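Local coordinates for protein EvdO1 (Micromonospora carbonacea, PDB 4XBZ) that probably carries out an oxidative cyclization in orthosomycin antibiotic biosynthesis, as a metal-dependent oxygenase of the phytanoyl-CoA dioxygenase family with a double-stranded beta-helix fold, at residues Ile80-Ala83 and Trp84-Ser88; Val229-Pro232 and Gly233-Leu236; Tyr306-Glu310 and Ser311-Trp315; Gly171-Ala175 and Gly176-Asp180; Ala210-Asp213 and Gln214-Ser218. One frame throughout, in Å; residues are numbered along the deposited sequence.

Contact 1: residues Ile80-Ala83 and Trp84-Ser88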
loop_
_atom_site.group_PDB
_atom_site.type_symbol
_atom_site.label_atom_id
_atom_site.label_comp_id
_atom_site.label_asym_id
_atom_site.label_seq_id
_atom_site.Cartn_x
_atom_site.Cartn_y
_atom_site.Cartn_z
ATOM N N ILE A 80 21.432 19.863 17.370
ATOM C CA ILE A 80 22.483 20.399 16.525
ATOM C C ILE A 80 23.532 21.042 17.419
ATOM O O ILE A 80 24.724 20.845 17.214
ATOM C CB ILE A 80 21.940 21.413 15.489
ATOM C CG1 ILE A 80 21.114 20.685 14.421
ATOM C CG2 ILE A 80 23.083 22.171 14.847
ATOM C CD1 ILE A 80 20.479 21.615 13.371
ATOM N N ASP A 81 23.077 21.776 18.432
ATOM C CA ASP A 81 23.991 22.453 19.358
ATOM C C ASP A 81 24.888 21.418 20.050
ATOM O O ASP A 81 26.093 21.632 20.220
ATOM C CB ASP A 81 23.205 23.291 20.384
ATOM C CG ASP A 81 24.109 24.114 21.300
ATOM O OD1 ASP A 81 25.207 24.535 20.868
ATOM O OD2 ASP A 81 23.714 24.351 22.462
ATOM N N ARG A 82 24.298 20.276 20.400
ATOM C CA ARG A 82 25.035 19.186 21.030
ATOM C C ARG A 82 26.129 18.638 20.124
ATOM O O ARG A 82 27.253 18.400 20.571
ATOM C CB ARG A 82 24.075 18.066 21.424
ATOM C CG ARG A 82 24.729 16.711 21.653
ATOM C CD ARG A 82 23.677 15.664 22.004
ATOM N NE ARG A 82 24.273 14.385 22.367
ATOM C CZ ARG A 82 23.574 13.333 22.777
ATOM N NH1 ARG A 82 22.246 13.409 22.881
ATOM N NH2 ARG A 82 24.200 12.205 23.083
ATOM N N ALA A 83 25.807 18.454 18.847
ATOM C CA ALA A 83 26.758 17.872 17.913
ATOM C C ALA A 83 27.994 18.746 17.776
ATOM O O ALA A 83 29.112 18.240 17.728
ATOM C CB ALA A 83 26.110 17.652 16.557
ATOM N N TRP A 84 27.782 20.059 17.729
ATOM C CA TRP A 84 28.872 21.017 17.648
ATOM C C TRP A 84 29.717 21.052 18.914
ATOM O O TRP A 84 30.950 21.100 18.845
ATOM C CB TRP A 84 28.335 22.421 17.376
ATOM C CG TRP A 84 27.915 22.679 15.968
ATOM C CD1 TRP A 84 26.642 22.900 15.518
ATOM C CD2 TRP A 84 28.765 22.763 14.821
ATOM N NE1 TRP A 84 26.650 23.130 14.168
ATOM C CE2 TRP A 84 27.940 23.048 13.710
ATOM C CE3 TRP A 84 30.138 22.632 14.624
ATOM C CZ2 TRP A 84 28.450 23.206 12.417
ATOM C CZ3 TRP A 84 30.640 22.782 13.340
ATOM C CH2 TRP A 84 29.799 23.067 12.255
ATOM N N SER A 85 29.053 21.057 20.065
ATOM C CA SER A 85 29.746 21.111 21.352
ATOM C C SER A 85 30.723 19.953 21.534
ATOM O O SER A 85 31.789 20.135 22.113
ATOM C CB SER A 85 28.753 21.096 22.519
ATOM O OG SER A 85 27.879 22.209 22.482
ATOM N N THR A 86 30.356 18.774 21.038
ATOM C CA THR A 86 31.087 17.559 21.370
ATOM C C THR A 86 32.067 17.126 20.296
ATOM O O THR A 86 33.099 16.520 20.596
ATOM C CB THR A 86 30.141 16.376 21.630
ATOM O OG1 THR A 86 29.583 15.931 20.391
ATOM C CG2 THR A 86 29.023 16.778 22.580
ATOM N N ARG A 87 31.740 17.432 19.048
ATOM C CA ARG A 87 32.475 16.894 17.917
ATOM C C ARG A 87 32.634 15.395 18.080
ATOM O O ARG A 87 33.709 14.830 17.858
ATOM C CB ARG A 87 33.817 17.584 17.779
ATOM C CG ARG A 87 33.632 19.057 17.695
ATOM C CD ARG A 87 34.884 19.817 17.393
ATOM N NE ARG A 87 34.506 21.222 17.366
ATOM C CZ ARG A 87 34.091 21.866 16.281
ATOM N NH1 ARG A 87 34.062 21.252 15.102
ATOM N NH2 ARG A 87 33.736 23.140 16.377
ATOM N N SER A 88 31.550 14.765 18.509
ATOM C CA SER A 88 31.484 13.318 18.557
ATOM C C SER A 88 31.123 12.794 17.190
ATOM O O SER A 88 30.349 13.417 16.466
ATOM C CB SER A 88 30.456 12.840 19.578
ATOM O OG SER A 88 30.284 11.438 19.453
#

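Contact 2: residues Val229-Pro232 and Gly233-Leu236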
loop_
_atom_site.group_PDB
_atom_site.type_symbol
_atom_site.label_atom_id
_atom_site.label_comp_id
_atom_site.label_asym_id
_atom_site.label_seq_id
_atom_site.Cartn_x
_atom_site.Cartn_y
_atom_site.Cartn_z
ATOM N N VAL A 229 8.061 21.632 -2.515
ATOM C CA VAL A 229 8.056 22.963 -1.903
ATOM C C VAL A 229 7.310 22.996 -0.571
ATOM O O VAL A 229 6.095 22.826 -0.508
ATOM C CB VAL A 229 7.450 24.022 -2.857
ATOM C CG1 VAL A 229 7.392 25.394 -2.167
ATOM C CG2 VAL A 229 8.265 24.103 -4.143
ATOM N N MET A 230 8.060 23.262 0.496
ATOM C CA MET A 230 7.619 22.965 1.863
ATOM C C MET A 230 7.586 24.143 2.838
ATOM O O MET A 230 8.541 24.930 2.920
ATOM C CB MET A 230 8.536 21.891 2.462
ATOM C CG MET A 230 8.722 20.724 1.553
ATOM S SD MET A 230 7.201 19.789 1.495
ATOM C CE MET A 230 7.474 18.844 0.047
ATOM N N GLN A 231 6.500 24.219 3.604
ATOM C CA GLN A 231 6.440 25.092 4.772
ATOM C C GLN A 231 6.790 24.282 6.018
ATOM O O GLN A 231 6.627 23.068 6.014
ATOM C CB GLN A 231 5.053 25.728 4.906
ATOM C CG GLN A 231 4.725 26.715 3.792
ATOM C CD GLN A 231 5.905 27.586 3.435
ATOM O OE1 GLN A 231 6.442 28.319 4.278
ATOM N NE2 GLN A 231 6.339 27.498 2.176
ATOM N N PRO A 232 7.298 24.940 7.081
ATOM C CA PRO A 232 7.619 24.132 8.269
ATOM C C PRO A 232 6.372 23.449 8.850
ATOM O O PRO A 232 5.259 24.003 8.823
ATOM C CB PRO A 232 8.216 25.152 9.247
ATOM C CG PRO A 232 8.808 26.227 8.355
ATOM C CD PRO A 232 7.817 26.319 7.189
ATOM N N GLY A 233 6.562 22.228 9.335
ATOM C CA GLY A 233 5.448 21.420 9.812
ATOM C C GLY A 233 4.725 20.642 8.729
ATOM O O GLY A 233 3.779 19.903 9.014
ATOM N N ASP A 234 5.144 20.833 7.479
ATOM C CA ASP A 234 4.638 20.023 6.369
ATOM C C ASP A 234 5.402 18.722 6.319
ATOM O O ASP A 234 6.484 18.621 6.887
ATOM C CB ASP A 234 4.790 20.730 5.024
ATOM C CG ASP A 234 3.775 21.811 4.812
ATOM O OD1 ASP A 234 2.768 21.858 5.557
ATOM O OD2 ASP A 234 3.986 22.608 3.875
ATOM N N LEU A 235 4.851 17.759 5.584
ATOM C CA LEU A 235 5.382 16.405 5.524
ATOM C C LEU A 235 5.569 15.914 4.092
ATOM O O LEU A 235 4.621 15.895 3.296
ATOM C CB LEU A 235 4.453 15.452 6.292
ATOM C CG LEU A 235 4.616 13.957 5.996
ATOM C CD1 LEU A 235 5.920 13.407 6.542
ATOM C CD2 LEU A 235 3.412 13.155 6.496
ATOM N N LEU A 236 6.790 15.524 3.762
ATOM C CA LEU A 236 7.044 14.894 2.474
ATOM C C LEU A 236 7.185 13.368 2.624
ATOM O O LEU A 236 8.042 12.865 3.354
ATOM C CB LEU A 236 8.296 15.476 1.803
ATOM C CG LEU A 236 8.597 14.892 0.411
ATOM C CD1 LEU A 236 7.547 15.323 -0.593
ATOM C CD2 LEU A 236 9.996 15.252 -0.086
HETATM O O HOH W 1 2.756 23.089 8.546
#

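Contact 3: residues Tyr306-Glu310 and Ser311-Trp315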
loop_
_atom_site.group_PDB
_atom_site.type_symbol
_atom_site.label_atom_id
_atom_site.label_comp_id
_atom_site.label_asym_id
_atom_site.label_seq_id
_atom_site.Cartn_x
_atom_site.Cartn_y
_atom_site.Cartn_z
ATOM N N TYR A 306 -2.378 0.536 16.949
ATOM C CA TYR A 306 -1.461 -0.347 16.212
ATOM C C TYR A 306 -1.874 -1.829 16.311
ATOM O O TYR A 306 -1.781 -2.443 17.369
ATOM C CB TYR A 306 -0.033 -0.155 16.719
ATOM C CG TYR A 306 1.028 -0.944 15.978
ATOM C CD1 TYR A 306 1.118 -0.931 14.585
ATOM C CD2 TYR A 306 1.965 -1.680 16.680
ATOM C CE1 TYR A 306 2.125 -1.664 13.921
ATOM C CE2 TYR A 306 2.958 -2.400 16.046
ATOM C CZ TYR A 306 3.050 -2.399 14.678
ATOM O OH TYR A 306 4.074 -3.139 14.099
ATOM N N GLN A 307 -2.312 -2.395 15.196
ATOM C CA GLN A 307 -2.899 -3.739 15.191
ATOM C C GLN A 307 -2.402 -4.579 14.017
ATOM O O GLN A 307 -3.093 -4.738 13.028
ATOM C CB GLN A 307 -4.437 -3.659 15.142
ATOM C CG GLN A 307 -5.090 -3.008 16.373
ATOM C CD GLN A 307 -4.886 -3.814 17.659
ATOM O OE1 GLN A 307 -4.652 -5.027 17.619
ATOM N NE2 GLN A 307 -4.961 -3.136 18.805
ATOM N N PRO A 308 -1.184 -5.108 14.115
ATOM C CA PRO A 308 -0.729 -5.944 13.004
ATOM C C PRO A 308 -1.319 -7.343 13.072
ATOM O O PRO A 308 -1.933 -7.671 14.076
ATOM C CB PRO A 308 0.788 -5.977 13.193
ATOM C CG PRO A 308 1.001 -5.668 14.601
ATOM C CD PRO A 308 -0.098 -4.770 15.039
ATOM N N ALA A 309 -1.148 -8.141 12.024
ATOM C CA ALA A 309 -1.563 -9.543 12.069
ATOM C C ALA A 309 -0.916 -10.245 13.264
ATOM O O ALA A 309 0.216 -9.918 13.621
ATOM C CB ALA A 309 -1.201 -10.248 10.786
ATOM N N GLU A 310 -1.632 -11.198 13.872
ATOM C CA GLU A 310 -1.196 -11.813 15.129
ATOM C C GLU A 310 0.153 -12.503 15.009
ATOM O O GLU A 310 1.002 -12.322 15.870
ATOM C CB GLU A 310 -2.230 -12.818 15.654
ATOM C CG GLU A 310 -3.610 -12.236 15.978
ATOM C CD GLU A 310 -3.596 -11.244 17.140
ATOM O OE1 GLU A 310 -2.611 -11.242 17.908
ATOM O OE2 GLU A 310 -4.573 -10.467 17.285
ATOM N N SER A 311 0.374 -13.266 13.943
ATOM C CA SER A 311 1.655 -13.963 13.771
ATOM C C SER A 311 2.854 -13.011 13.572
ATOM O O SER A 311 3.975 -13.451 13.290
ATOM C CB SER A 311 1.586 -14.912 12.582
ATOM O OG SER A 311 1.508 -14.157 11.378
ATOM N N LEU A 312 2.603 -11.712 13.684
ATOM C CA LEU A 312 3.648 -10.710 13.532
ATOM C C LEU A 312 3.690 -9.733 14.710
ATOM O O LEU A 312 4.379 -8.717 14.652
ATOM C CB LEU A 312 3.448 -9.942 12.234
ATOM C CG LEU A 312 3.696 -10.710 10.940
ATOM C CD1 LEU A 312 2.894 -10.079 9.828
ATOM C CD2 LEU A 312 5.163 -10.689 10.607
ATOM N N ARG A 313 2.934 -10.015 15.764
ATOM C CA ARG A 313 3.146 -9.301 17.011
ATOM C C ARG A 313 4.305 -9.981 17.721
ATOM O O ARG A 313 4.286 -11.189 17.952
ATOM C CB ARG A 313 1.883 -9.277 17.854
ATOM C CG ARG A 313 0.758 -8.596 17.116
ATOM C CD ARG A 313 -0.594 -8.888 17.717
ATOM N NE ARG A 313 -1.643 -8.208 16.962
ATOM C CZ ARG A 313 -2.479 -7.309 17.472
ATOM N NH1 ARG A 313 -2.417 -6.990 18.762
ATOM N NH2 ARG A 313 -3.389 -6.737 16.692
ATOM N N HIS A 314 5.339 -9.206 18.016
ATOM C CA HIS A 314 6.577 -9.737 18.561
ATOM C C HIS A 314 7.063 -8.889 19.725
ATOM O O HIS A 314 8.150 -9.102 20.256
ATOM C CB HIS A 314 7.645 -9.801 17.474
ATOM C CG HIS A 314 7.347 -10.791 16.393
ATOM N ND1 HIS A 314 7.197 -12.139 16.642
ATOM C CD2 HIS A 314 7.177 -10.632 15.060
ATOM C CE1 HIS A 314 6.936 -12.766 15.509
ATOM N NE2 HIS A 314 6.923 -11.875 14.533
ATOM N N TRP A 315 6.236 -7.940 20.138
ATOM C CA TRP A 315 6.641 -6.973 21.142
ATOM C C TRP A 315 6.527 -7.512 22.557
ATOM O O TRP A 315 6.531 -6.751 23.522
ATOM C CB TRP A 315 5.818 -5.702 21.013
ATOM C CG TRP A 315 4.337 -5.856 21.278
ATOM C CD1 TRP A 315 3.733 -6.057 22.488
ATOM C CD2 TRP A 315 3.279 -5.758 20.315
ATOM N NE1 TRP A 315 2.373 -6.110 22.333
ATOM C CE2 TRP A 315 2.067 -5.926 21.009
ATOM C CE3 TRP A 315 3.240 -5.545 18.935
ATOM C CZ2 TRP A 315 0.829 -5.891 20.369
ATOM C CZ3 TRP A 315 2.019 -5.509 18.306
ATOM C CH2 TRP A 315 0.826 -5.684 19.021
#

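Contact 4: residues Gly171-Ala175 and Gly176-Asp180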
loop_
_atom_site.group_PDB
_atom_site.type_symbol
_atom_site.label_atom_id
_atom_site.label_comp_id
_atom_site.label_asym_id
_atom_site.label_seq_id
_atom_site.Cartn_x
_atom_site.Cartn_y
_atom_site.Cartn_z
ATOM N N GLY A 171 9.343 -4.893 -8.060
ATOM C CA GLY A 171 8.330 -5.890 -7.758
ATOM C C GLY A 171 7.909 -5.811 -6.296
ATOM O O GLY A 171 6.726 -5.803 -5.981
ATOM N N VAL A 172 8.884 -5.703 -5.401
ATOM C CA VAL A 172 8.608 -5.702 -3.976
ATOM C C VAL A 172 7.905 -4.447 -3.461
ATOM O O VAL A 172 6.977 -4.550 -2.659
ATOM C CB VAL A 172 9.904 -5.892 -3.180
ATOM C CG1 VAL A 172 9.610 -5.938 -1.682
ATOM C CG2 VAL A 172 10.590 -7.161 -3.614
ATOM N N THR A 173 8.320 -3.264 -3.909
ATOM C CA THR A 173 7.853 -2.049 -3.249
ATOM C C THR A 173 7.780 -0.803 -4.153
ATOM O O THR A 173 7.674 0.336 -3.661
ATOM C CB THR A 173 8.758 -1.748 -2.003
ATOM O OG1 THR A 173 8.196 -0.686 -1.229
ATOM C CG2 THR A 173 10.206 -1.388 -2.414
ATOM N N GLY A 174 7.816 -1.009 -5.471
ATOM C CA GLY A 174 7.616 0.083 -6.411
ATOM C C GLY A 174 6.316 0.783 -6.079
ATOM O O GLY A 174 6.210 2.002 -6.210
ATOM N N ALA A 175 5.326 -0.004 -5.640
ATOM C CA ALA A 175 4.044 0.517 -5.175
ATOM C C ALA A 175 4.154 1.386 -3.912
ATOM O O ALA A 175 3.181 2.047 -3.553
ATOM C CB ALA A 175 3.090 -0.620 -4.915
ATOM N N GLY A 176 5.315 1.389 -3.243
ATOM C CA GLY A 176 5.540 2.295 -2.120
ATOM C C GLY A 176 5.229 1.757 -0.721
ATOM O O GLY A 176 4.423 2.322 0.018
ATOM N N ARG A 177 5.890 0.675 -0.337
ATOM C CA ARG A 177 5.624 0.049 0.952
ATOM C C ARG A 177 6.768 0.350 1.919
ATOM O O ARG A 177 6.611 0.251 3.136
ATOM C CB ARG A 177 5.422 -1.462 0.767
ATOM C CG ARG A 177 4.433 -1.770 -0.387
ATOM C CD ARG A 177 4.567 -3.199 -0.900
ATOM N NE ARG A 177 4.070 -4.107 0.105
ATOM C CZ ARG A 177 4.525 -5.337 0.305
ATOM N NH1 ARG A 177 5.490 -5.835 -0.458
ATOM N NH2 ARG A 177 3.987 -6.069 1.272
ATOM N N VAL A 178 7.914 0.731 1.355
ATOM C CA VAL A 178 9.043 1.223 2.127
ATOM C C VAL A 178 9.159 2.729 1.909
ATOM O O VAL A 178 9.425 3.196 0.803
ATOM C CB VAL A 178 10.360 0.529 1.730
ATOM C CG1 VAL A 178 11.513 1.076 2.551
ATOM C CG2 VAL A 178 10.224 -0.984 1.899
ATOM N N ILE A 179 8.947 3.486 2.973
ATOM C CA ILE A 179 8.665 4.905 2.845
ATOM C C ILE A 179 9.474 5.758 3.831
ATOM O O ILE A 179 9.570 5.445 5.022
ATOM C CB ILE A 179 7.157 5.178 3.057
ATOM C CG1 ILE A 179 6.308 4.337 2.096
ATOM C CG2 ILE A 179 6.847 6.679 2.926
ATOM C CD1 ILE A 179 4.819 4.589 2.219
ATOM N N ASP A 180 10.054 6.827 3.294
ATOM C CA ASP A 180 10.625 7.927 4.066
ATOM C C ASP A 180 9.590 9.009 4.363
ATOM O O ASP A 180 8.992 9.564 3.441
ATOM C CB ASP A 180 11.774 8.564 3.298
ATOM C CG ASP A 180 13.105 8.077 3.751
ATOM O OD1 ASP A 180 13.242 7.789 4.959
ATOM O OD2 ASP A 180 14.008 7.979 2.900
HETATM O O HOH W 2 9.020 1.681 -1.328
#

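Contact 5: residues Ala210-Asp213 and Gln214-Ser218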
loop_
_atom_site.group_PDB
_atom_site.type_symbol
_atom_site.label_atom_id
_atom_site.label_comp_id
_atom_site.label_asym_id
_atom_site.label_seq_id
_atom_site.Cartn_x
_atom_site.Cartn_y
_atom_site.Cartn_z
ATOM N N ALA A 210 21.344 4.375 -15.793
ATOM C CA ALA A 210 21.656 5.230 -16.935
ATOM C C ALA A 210 21.214 6.667 -16.688
ATOM O O ALA A 210 22.012 7.602 -16.835
ATOM C CB ALA A 210 21.004 4.700 -18.199
ATOM N N THR A 211 19.948 6.842 -16.315
ATOM C CA THR A 211 19.389 8.176 -16.122
ATOM C C THR A 211 20.091 8.944 -14.995
ATOM O O THR A 211 20.379 10.137 -15.143
ATOM C CB THR A 211 17.871 8.110 -15.841
ATOM O OG1 THR A 211 17.231 7.417 -16.911
ATOM C CG2 THR A 211 17.274 9.504 -15.752
ATOM N N ALA A 212 20.382 8.257 -13.890
ATOM C CA ALA A 212 21.041 8.894 -12.757
ATOM C C ALA A 212 22.454 9.325 -13.142
ATOM O O ALA A 212 22.844 10.463 -12.878
ATOM C CB ALA A 212 21.077 7.961 -11.545
ATOM N N ASP A 213 23.212 8.415 -13.759
ATOM C CA ASP A 213 24.565 8.717 -14.225
ATOM C C ASP A 213 24.594 9.948 -15.147
ATOM O O ASP A 213 25.434 10.846 -14.964
ATOM C CB ASP A 213 25.181 7.513 -14.947
ATOM C CG ASP A 213 25.611 6.412 -13.994
ATOM O OD1 ASP A 213 25.614 6.639 -12.770
ATOM O OD2 ASP A 213 25.957 5.308 -14.466
ATOM N N GLN A 214 23.684 9.993 -16.122
ATOM C CA GLN A 214 23.634 11.128 -17.037
ATOM C C GLN A 214 23.400 12.421 -16.262
ATOM O O GLN A 214 24.127 13.393 -16.437
ATOM C CB GLN A 214 22.541 10.957 -18.100
ATOM C CG GLN A 214 21.925 12.293 -18.554
ATOM C CD GLN A 214 20.724 12.143 -19.482
ATOM O OE1 GLN A 214 20.539 11.110 -20.138
ATOM N NE2 GLN A 214 19.886 13.180 -19.525
ATOM N N LEU A 215 22.390 12.425 -15.400
ATOM C CA LEU A 215 22.064 13.614 -14.624
ATOM C C LEU A 215 23.230 14.077 -13.734
ATOM O O LEU A 215 23.502 15.273 -13.628
ATOM C CB LEU A 215 20.831 13.362 -13.760
ATOM C CG LEU A 215 19.465 13.285 -14.440
ATOM C CD1 LEU A 215 18.409 12.898 -13.421
ATOM C CD2 LEU A 215 19.108 14.607 -15.133
ATOM N N ASN A 216 23.915 13.133 -13.098
ATOM C CA ASN A 216 24.955 13.495 -12.137
ATOM C C ASN A 216 26.273 13.949 -12.791
ATOM O O ASN A 216 26.984 14.783 -12.239
ATOM C CB ASN A 216 25.199 12.329 -11.180
ATOM C CG ASN A 216 24.033 12.122 -10.225
ATOM O OD1 ASN A 216 23.307 13.067 -9.904
ATOM N ND2 ASN A 216 23.833 10.886 -9.789
ATOM N N ALA A 217 26.580 13.427 -13.974
ATOM C CA ALA A 217 27.761 13.878 -14.701
ATOM C C ALA A 217 27.502 15.218 -15.402
ATOM O O ALA A 217 28.411 15.815 -15.972
ATOM C CB ALA A 217 28.206 12.819 -15.707
ATOM N N SER A 218 26.266 15.692 -15.348
ATOM C CA SER A 218 25.915 16.958 -15.980
ATOM C C SER A 218 25.611 18.020 -14.943
ATOM O O SER A 218 25.429 17.711 -13.767
ATOM C CB SER A 218 24.710 16.779 -16.898
ATOM O OG SER A 218 24.721 15.492 -17.485
#

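Contact 1: residues Ile80-Ala83 and Trp84-Ser88
The indole of Trp84 is the flat group here, and Ile80, one helical turn earlier, meets its pyrrole part. The branch methyl CG2 of Ile80 lies 3.7 Å from Trp84 CD1, with NE1 scarcely farther off, while the carbonyl O of Ile80 approaches the same CD1 obliquely at 3.3 Å. Ile80 and Trp84 run side by side in one direction. This follows from the Trp84 ring carbon CG standing anti to its own carbonyl carbon (chi1 -77°), which lays the indole back along the helix toward the preceding turn.

Farther round the helix, Asp81 O takes two donors from Ser85: the backbone N, and the hydroxyl OG at 2.9 Å. The hydroxyl arrives 40° above the carbonyl plane, whereas the amide N lies closer to that plane, and the two donors approach the oxygen from different directions. One residue on, Thr86 turns CG2 to 3.1 Å from Arg82 O, and its OG1 makes a weak bond to the same oxygen. That OG1 also accepts from Ser88 N at 3.0 Å, an ST turn at the point where the helix ends. Arg87 leaves helical geometry with positive phi, although its N still reaches Ala83 O at 3.0 Å.

The segment is thus the C-terminal end of the long helix 66-86. Trp84 and Ala83 pack on Pro105 of strand 105-109, Ile80 rests against Gln253 and Arg255 in the loop before strand 256-263, and Ser88 binds Glu90 N through OG and Trp94 NE1 of strand 92-94 through O.

Contact 2: residues Val229-Pro232 and Gly233-Leu236
Gln231 and Asp234 lie side by side and point the same way across a type II beta turn, which swings the chain from the loop after strand 226-228 into strand 235-239, and so from one sheet of the double-stranded beta-helix to the other. Their amide and carboxylate planes stand nearly perpendicular, 88° apart, and it is the backbone N of Gln231, not its side-chain amide, that bonds Asp234 OD2, at 3.0 Å and from above the carboxylate plane. The turn is closed by Asp234 N reaching Gln231 O at 3.1 Å. Gly233, at its third position, has the positive phi (85°) expected there.

Flanking the turn on the chain, Met230 and Leu236 cross at about a right angle. A bend at chi2 (-71°) curls the Met230 chain back, bringing the terminal methyl CE to 3.6 Å from Leu236 CD1. Both pack on Val59 of strand 57-61 and on Tyr184.

The buried carboxylate of Asp234 is held from several directions: OD2 forms a salt bridge with Arg61, and OD1 accepts from Gly62 N. These contacts would be expected to keep it ionised. A water also donates to Pro232 O at 2.7 Å and to Asp234 OD1 at 3.2 Å.

Contact 3: residues Tyr306-Glu310 and Ser311-Trp315
The guanidinium of Arg313 turns side-on to Pro308 O, gripping this one oxygen with NE at 2.9 Å and NH2 at 3.1 Å; the NH2 bond lies in the carbonyl plane, whereas NE is tilted 33° from it. Gln307 OE1 sits at the guanidinium edge, on the NH1 and NH2 side, but its modelled approach to NH2 is too short for the exact separation to be trusted. One face carries Pro308 CD and the opposite face Glu310 OE2, each offset toward the rim. The salt bridge with Glu310 is therefore one of charge alone, OE1 lying 3.3 Å from Arg313 NE with no N-H directed at it. Because the Arg313 chain is extended from CG to NE, it reaches back over the loop.

That loop contains a short 3-10 turn, in which Arg313 N bonds Glu310 O at 3.0 Å. Beyond it Trp315 presents its edge to Pro308, with CZ3 3.8 Å from CG, and Pro308 CD in turn lies over the centre of the Tyr306 ring.

Farther out, Gln282 of helix 275-293 binds Leu312 O, His314 N and Tyr306 OH, while Arg286 forms a cation-pi contact with Trp315. Asn138 accepts from Ala309 N. Glu199 of the second subunit accepts from Glu310 N.

Contact 4: residues Gly171-Ala175 and Gly176-Asp180
Between Thr173 and Gly176 the backbone closes a tight turn where helix 169-173 gives out, Gly176 N meeting Thr173 O at 2.6 Å from above the carbonyl plane, and Gly176 then departs from helical geometry with phi at 93°. Thr173 supplies the next link. Its OG1 stands anti to the backbone N (chi1 -171°), which directs the hydroxyl at the chain beyond the turn, where it accepts from Arg177 N at 2.8 Å. A water 2.5 Å from Thr173 OG1 also lies 2.6 Å from Val178 O and links the two.

Arg177 doubles back through a bend at chi3 (70°), so that its NH1 reaches Val172 O at 3.0 Å. The bond is straight, and the oxygen lies in the guanidinium plane at its edge. Arg177 also bonds Gly171 O of the second subunit and packs on Val172 of that subunit, which makes this turn part of the dimer interface. Within the chain, Asn239 donates to Thr173 O and Arg53 to Ala175 O.

The arrangement is a helix-to-strand connection leading into strand 179-184, an inner strand of the major sheet of the double-stranded beta-helix; near the start of this strand the carboxylate of Asp180 comes close to that of the nickel ligand Asp162, two like charges side by side.

Contact 5: residues Ala210-Asp213 and Gln214-Ser218
Leu215 lies back over the carbonyl of Thr211, one turn earlier in helix 205-217, its CG 3.4 Å from Thr211 O. The side chain has CG anti to its own carbonyl carbon (chi1 -73°) and then runs on in extended form, which carries CD1 to 4.3 Å from Thr211 CG2, a loose apolar touch along the helix face. Thr211 spends its hydroxyl on Arg207 O, a turn farther back.

Asn216 adopts the same first torsion (chi1 -70°), placing its amide beside the preceding turn. ND2 comes to 3.3 Å from Ala212 O, but at an angle too poor for a hydrogen bond; that oxygen is taken by Asn216 N at 2.9 Å. The amide is engaged across the helix face instead, OD1 accepting from Trp159 N of strand 157-160. Gln214 differs from both: with chi1 at 149°, short of fully anti, and the rest of the chain stretched out, CB is the side-chain atom that stays near Ala210 O, at 3.6 Å. Ordinary helical bonds run beneath, among them Ala217 N to Asp213 O at 3.0 Å.

Leu215 and Asn216 thus turn toward strand 157-160, which ends in the nickel ligand His160, while Asp213 and Gln214 are exposed. Arg156 donates to Leu215 O and Ser218 O, so a positive charge sits at the carbonyl end of the helix, where it would be expected to offset the negative pole of the helix dipole.

Overall arrangement
Contacts 2, 4 and 5 lie around the nickel site formed by His160, Asp162 and His244: the side chain of Leu236 is about 9 Å from the metal, that of Val178 about 11 Å and that of Asn216 about 12 Å. Contacts 2 and 4 enter neighbouring antiparallel strands of the major sheet, 235-239 and 179-184, and their nearest atoms are about 3 Å apart. Contact 5 approaches the site from the minor-sheet side through strand 157-160. Contacts 3 and 4, with centres about 20 Å apart, both meet the second subunit. Contact 1 lies across the chain's centre from contact 4, their centres about 35 Å apart.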